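Local coordinates for protein BlEst2 (Bacillus licheniformis, PDB 6WPX) that probably hydrolyses ester bonds as a lipase or esterase, in a propeptide form whose C-terminal domain has autoinhibitory effects, at residues A233-E236 with K237-R240. Residues are numbered along the deposited sequence; the frame is centred on the assembly and turned at random.
Sequences AVTE and KNAR
Lys237 runs alongside Glu236, both side chains pointing the same way. Its CE lies 3.3 Å from Glu236 OE2. The ammonium stays farther off, with NZ 4.2 Å from the same OE2, and bonds to the carbonyl of Thr280.

Asn238 sits beside Thr235. Its backbone N donates to Thr235 OG1 at 3.2 Å, with a weak second bond to Thr235 O, as in an ST motif. Thr235 OG1 is set between its own backbone N and carbonyl carbon (chi1 68°), which turns it back to this N-H. A water 2.7 Å from Thr235 OG1 donates weakly to Asn238 OD1, while ND2 bonds to Gly150 O.

Ala239 N donates to Glu236 O at 3.1 Å. This closes a type I beta turn over 236-239. Ala239 CB meets Val234 CG1 at 4.1 Å, an apolar contact.

Arg240 reaches back over the turn in a salt bridge. NE, with the acceptor near its guanidinium plane, bonds Glu236 OE1 at 3.1 Å from above the carboxylate plane. The two planes are 67° apart. Thr280 OG1 also binds OE1. NH2 and NH1 bond to Leu247 O and Thr204 OG1.

The turn lies in the loop between helix 218-224 and strand 245-246. Thr235 and Asn238 pack on Gln152 of helix 152-157, and Arg240 reaches strand 201-205 in the mixed sheet, consistent with an alpha/beta-hydrolase fold.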
ATOM      1  N   ALA A 233       3.195   4.302  -3.046  1.00 12.50           N
ATOM      2  CA  ALA A 233       2.211   3.226  -2.884  1.00 12.96           C
ATOM      3  C   ALA A 233       2.706   2.131  -1.974  1.00 14.08           C
ATOM      4  O   ALA A 233       1.902   1.427  -1.391  1.00 12.88           O
ATOM      5  CB  ALA A 233       1.848   2.642  -4.245  1.00 14.17           C
ATOM      6  N   VAL A 234       4.029   1.919  -1.921  1.00 11.85           N
ATOM      7  CA  VAL A 234       4.599   0.821  -1.143  1.00 11.94           C
ATOM      8  C   VAL A 234       5.807   1.357  -0.410  1.00 13.90           C
ATOM      9  O   VAL A 234       6.596   2.088  -1.015  1.00 13.23           O
ATOM     10  CB  VAL A 234       4.988  -0.400  -2.054  1.00 15.38           C
ATOM     11  CG1 VAL A 234       5.507  -1.566  -1.217  1.00 14.57           C
ATOM     12  CG2 VAL A 234       3.820  -0.857  -2.938  1.00 15.32           C
ATOM     13  N   THR A 235       5.984   0.973   0.864  1.00 11.87           N
ATOM     14  CA  THR A 235       7.183   1.386   1.624  1.00 11.70           C
ATOM     15  C   THR A 235       8.364   0.503   1.239  1.00 14.33           C
ATOM     16  O   THR A 235       8.177  -0.661   0.918  1.00 12.36           O
ATOM     17  CB  THR A 235       6.951   1.375   3.128  1.00 18.80           C
ATOM     18  OG1 THR A 235       6.797   0.023   3.537  1.00 21.32           O
ATOM     19  CG2 THR A 235       5.734   2.244   3.555  1.00 15.23           C
ATOM     20  N   GLU A 236       9.582   1.059   1.289  1.00 12.83           N
ATOM     21  CA  GLU A 236      10.782   0.303   0.929  1.00 13.04           C
ATOM     22  C   GLU A 236      10.863  -0.980   1.797  1.00 17.79           C
ATOM     23  O   GLU A 236      11.129  -2.062   1.272  1.00 16.63           O
ATOM     24  CB  GLU A 236      12.029   1.200   1.095  1.00 14.91           C
ATOM     25  CG  GLU A 236      13.346   0.465   0.918  1.00 25.36           C
ATOM     26  CD  GLU A 236      13.926  -0.226   2.139  1.00 37.98           C
ATOM     27  OE1 GLU A 236      14.742  -1.152   1.967  1.00 12.85           O
ATOM     28  OE2 GLU A 236      13.550   0.144   3.274  1.00 39.17           O
ATOM     29  N   LYS A 237      10.621  -0.857   3.118  1.00 16.30           N
ATOM     30  CA  LYS A 237      10.665  -2.029   4.005  1.00 17.60           C
ATOM     31  C   LYS A 237       9.635  -3.106   3.613  1.00 19.67           C
ATOM     32  O   LYS A 237       9.942  -4.299   3.689  1.00 18.29           O
ATOM     33  CB  LYS A 237      10.529  -1.634   5.485  1.00 21.42           C
ATOM     34  CG  LYS A 237      11.814  -1.004   6.057  1.00 36.93           C
ATOM     35  CD  LYS A 237      12.944  -2.040   6.283  1.00 45.77           C
ATOM     36  CE  LYS A 237      14.317  -1.446   6.103  1.00 42.06           C
ATOM     37  NZ  LYS A 237      15.368  -2.493   6.028  1.00 47.07           N
ATOM     38  N   ASN A 238       8.437  -2.690   3.151  1.00 13.95           N
ATOM     39  CA  ASN A 238       7.428  -3.661   2.767  1.00 12.49           C
ATOM     40  C   ASN A 238       7.615  -4.202   1.364  1.00 16.54           C
ATOM     41  O   ASN A 238       6.920  -5.135   1.007  1.00 16.47           O
ATOM     42  CB  ASN A 238       6.012  -3.086   2.966  1.00 13.21           C
ATOM     43  CG  ASN A 238       5.621  -2.950   4.423  1.00 22.75           C
ATOM     44  OD1 ASN A 238       6.451  -2.988   5.323  1.00 17.54           O
ATOM     45  ND2 ASN A 238       4.343  -2.864   4.694  1.00 19.67           N
ATOM     46  N   ALA A 239       8.580  -3.661   0.591  1.00 14.09           N
ATOM     47  CA  ALA A 239       8.885  -4.121  -0.771  1.00 13.39           C
ATOM     48  C   ALA A 239       9.968  -5.210  -0.790  1.00 16.23           C
ATOM     49  O   ALA A 239      10.358  -5.694  -1.869  1.00 15.29           O
ATOM     50  CB  ALA A 239       9.303  -2.944  -1.641  1.00 12.98           C
ATOM     51  N   ARG A 240      10.443  -5.617   0.404  1.00 13.23           N
ATOM     52  CA  ARG A 240      11.557  -6.570   0.534  1.00 13.80           C
ATOM     53  C   ARG A 240      11.143  -7.970   0.950  1.00 19.99           C
ATOM     54  O   ARG A 240      10.045  -8.153   1.490  1.00 16.81           O
ATOM     55  CB  ARG A 240      12.602  -6.041   1.559  1.00 14.59           C
ATOM     56  CG  ARG A 240      13.080  -4.623   1.317  1.00 17.01           C
ATOM     57  CD  ARG A 240      13.446  -4.393  -0.147  1.00 12.94           C
ATOM     58  NE  ARG A 240      14.117  -3.118  -0.326  1.00 17.66           N
ATOM     59  CZ  ARG A 240      14.786  -2.769  -1.412  1.00 23.96           C
ATOM     60  NH1 ARG A 240      14.879  -3.605  -2.444  1.00  9.42           N
ATOM     61  NH2 ARG A 240      15.358  -1.583  -1.486  1.00 11.68           N
TER
HETATM   62  O   HOH W   1       6.634  -0.133   6.265  1.00 16.39           O